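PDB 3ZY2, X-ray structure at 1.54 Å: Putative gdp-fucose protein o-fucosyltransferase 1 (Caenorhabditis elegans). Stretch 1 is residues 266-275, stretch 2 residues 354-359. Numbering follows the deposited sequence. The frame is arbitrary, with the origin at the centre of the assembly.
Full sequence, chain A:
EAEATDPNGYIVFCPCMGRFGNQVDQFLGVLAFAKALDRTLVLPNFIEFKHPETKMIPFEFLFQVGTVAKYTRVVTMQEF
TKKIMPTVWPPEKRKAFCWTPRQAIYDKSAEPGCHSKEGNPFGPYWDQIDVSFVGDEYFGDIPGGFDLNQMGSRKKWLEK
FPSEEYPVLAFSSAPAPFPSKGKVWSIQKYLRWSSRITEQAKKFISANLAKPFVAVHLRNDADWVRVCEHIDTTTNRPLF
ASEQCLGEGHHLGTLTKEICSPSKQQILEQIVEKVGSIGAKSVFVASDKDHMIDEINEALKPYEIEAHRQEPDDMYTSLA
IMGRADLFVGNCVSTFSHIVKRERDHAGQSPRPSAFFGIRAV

Stretch 1 266-275: QILEQIVEKV
Stretch 2 (354-359) SAFFGI

One side of a helix packs against a strand and the turn it runs into in a small, mainly apolar contact centred on the ring of Phe 357, with 268 Å² buried over both sides and one water bridge at its margin. Residues 266-275 are helical throughout, with i to i+4 bonds such as Ile 271 N to Ile 267 O (2.9 Å). Stretch 2 enters extended at Ser 354 to Phe 356, then makes a type II turn from Phe 356 to Ile 359, closed by Ile 359 N to Phe 356 O (3.2 Å). Gly 358 takes phi/psi 77/4, a positive phi that favours glycine. In register, Ile 267 CA lies 7.1 Å from Phe 357 CA, and Lys 274 CA 9.2 Å from Ala 355 CA. Phe 357 (chi1 -69°, chi2 -71°) brings its ring end nearer the helix: CE1 is 4.2 Å from Ile 267 CG2 and 4.3 Å from Ile 271 CG1. Both isoleucines are m,t and buried; Ile 267 CG1 covers one ring face, whereas Ile 271 CG1 meets the edge. Gln 270 (m,t) points toward the turn, filling space beside the ring. Lys 274 (m,m,t,t) extends so that its CE comes 4.1 Å from CB of the small Ala 355, while its NZ donates to a water (2.8 Å) that donates to Ile 359 O (3.1 Å).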

# COMPACT_ATOMS: atom_id res chain seq x y z
N GLN A 266 -2.20 19.41 -34.54
CA GLN A 266 -1.03 19.83 -33.76
C GLN A 266 0.14 18.86 -34.02
O GLN A 266 1.27 19.29 -34.19
CB GLN A 266 -1.38 19.91 -32.25
CG GLN A 266 -2.22 21.16 -31.85
CD GLN A 266 -2.93 21.12 -30.45
OE1 GLN A 266 -3.05 20.07 -29.80
NE2 GLN A 266 -3.44 22.28 -30.02
N ILE A 267 -0.15 17.56 -34.07
CA ILE A 267 0.87 16.55 -34.38
C ILE A 267 1.51 16.83 -35.74
O ILE A 267 2.73 16.88 -35.86
CB ILE A 267 0.30 15.13 -34.34
CG1 ILE A 267 -0.05 14.76 -32.89
CG2 ILE A 267 1.31 14.10 -34.95
CD1 ILE A 267 -0.90 13.54 -32.73
N LEU A 268 0.67 17.07 -36.74
CA LEU A 268 1.16 17.31 -38.09
C LEU A 268 1.98 18.58 -38.17
O LEU A 268 3.08 18.58 -38.74
CB LEU A 268 -0.01 17.33 -39.10
CG LEU A 268 -0.76 16.00 -39.28
CD1 LEU A 268 -2.01 16.21 -40.09
CD2 LEU A 268 0.10 14.97 -39.95
N GLU A 269 1.47 19.67 -37.59
CA GLU A 269 2.17 20.95 -37.61
C GLU A 269 3.55 20.81 -36.98
O GLU A 269 4.54 21.29 -37.52
CB GLU A 269 1.36 22.03 -36.88
CG GLU A 269 2.11 23.37 -36.79
CD GLU A 269 1.28 24.52 -36.27
OE1 GLU A 269 0.09 24.32 -35.91
OE2 GLU A 269 1.83 25.64 -36.22
N GLN A 270 3.61 20.12 -35.84
CA GLN A 270 4.87 20.02 -35.11
C GLN A 270 5.88 19.08 -35.78
O GLN A 270 7.07 19.38 -35.81
CB GLN A 270 4.60 19.66 -33.65
CG GLN A 270 3.93 20.82 -32.90
CD GLN A 270 3.31 20.42 -31.59
OE1 GLN A 270 2.09 20.57 -31.39
NE2 GLN A 270 4.13 19.95 -30.68
N ILE A 271 5.41 17.99 -36.37
CA ILE A 271 6.29 17.10 -37.16
C ILE A 271 6.90 17.85 -38.34
O ILE A 271 8.10 17.73 -38.62
CB ILE A 271 5.54 15.87 -37.67
CG1 ILE A 271 5.23 14.92 -36.49
CG2 ILE A 271 6.37 15.12 -38.75
CD1 ILE A 271 4.37 13.71 -36.85
N VAL A 272 6.08 18.62 -39.05
CA VAL A 272 6.58 19.37 -40.18
C VAL A 272 7.61 20.41 -39.72
O VAL A 272 8.64 20.58 -40.36
CB VAL A 272 5.42 20.07 -40.92
CG1 VAL A 272 5.94 21.12 -41.89
CG2 VAL A 272 4.57 19.05 -41.64
N GLU A 273 7.34 21.08 -38.60
CA GLU A 273 8.27 22.05 -38.04
C GLU A 273 9.62 21.40 -37.72
O GLU A 273 10.68 21.91 -38.07
CB GLU A 273 7.65 22.69 -36.78
CG GLU A 273 8.31 23.98 -36.38
CD GLU A 273 9.59 23.78 -35.59
OE1 GLU A 273 9.62 22.87 -34.72
OE2 GLU A 273 10.56 24.53 -35.84
N LYS A 274 9.57 20.24 -37.08
CA LYS A 274 10.81 19.57 -36.68
C LYS A 274 11.55 19.00 -37.88
O LYS A 274 12.77 19.03 -37.92
CB LYS A 274 10.52 18.47 -35.65
CG LYS A 274 9.91 18.98 -34.33
CD LYS A 274 10.86 19.89 -33.60
CE LYS A 274 10.24 20.41 -32.29
NZ LYS A 274 11.17 21.37 -31.63
N VAL A 275 10.81 18.51 -38.88
CA VAL A 275 11.45 18.08 -40.14
C VAL A 275 12.24 19.24 -40.76
O VAL A 275 13.39 19.08 -41.17
CB VAL A 275 10.40 17.52 -41.12
CG1 VAL A 275 10.91 17.51 -42.56
CG2 VAL A 275 10.01 16.12 -40.71
N SER A 354 16.06 15.79 -27.75
CA SER A 354 14.68 15.39 -27.69
C SER A 354 13.78 16.61 -27.54
O SER A 354 14.23 17.70 -27.12
CB SER A 354 14.43 14.43 -26.52
OG SER A 354 15.30 13.30 -26.59
N ALA A 355 12.52 16.41 -27.90
CA ALA A 355 11.47 17.42 -27.75
C ALA A 355 10.20 16.67 -27.43
O ALA A 355 10.17 15.45 -27.52
CB ALA A 355 11.30 18.23 -29.03
N PHE A 356 9.15 17.41 -27.08
CA PHE A 356 7.86 16.81 -26.76
C PHE A 356 6.76 17.61 -27.42
O PHE A 356 6.86 18.84 -27.55
CB PHE A 356 7.63 16.80 -25.25
CG PHE A 356 8.60 15.95 -24.50
CD1 PHE A 356 8.38 14.59 -24.37
CD2 PHE A 356 9.75 16.52 -23.93
CE1 PHE A 356 9.27 13.78 -23.68
CE2 PHE A 356 10.65 15.71 -23.25
CZ PHE A 356 10.40 14.34 -23.13
N PHE A 357 5.71 16.92 -27.84
CA PHE A 357 4.54 17.61 -28.38
C PHE A 357 3.98 18.60 -27.37
O PHE A 357 3.89 18.32 -26.18
CB PHE A 357 3.46 16.62 -28.81
CG PHE A 357 3.84 15.80 -30.01
CD1 PHE A 357 3.90 16.39 -31.27
CD2 PHE A 357 4.15 14.45 -29.87
CE1 PHE A 357 4.26 15.65 -32.38
CE2 PHE A 357 4.50 13.69 -30.98
CZ PHE A 357 4.57 14.30 -32.23
N GLY A 358 3.67 19.79 -27.87
CA GLY A 358 3.04 20.85 -27.03
C GLY A 358 3.97 21.61 -26.09
O GLY A 358 3.52 22.46 -25.29
N ILE A 359 5.27 21.31 -26.16
CA ILE A 359 6.29 21.95 -25.32
C ILE A 359 7.22 22.73 -26.23
O ILE A 359 7.90 22.13 -27.07
CB ILE A 359 7.14 20.90 -24.53
CG1 ILE A 359 6.29 20.06 -23.58
CG2 ILE A 359 8.32 21.57 -23.79
CD1 ILE A 359 5.70 20.82 -22.39
O HOH W 1 10.25 22.20 -29.08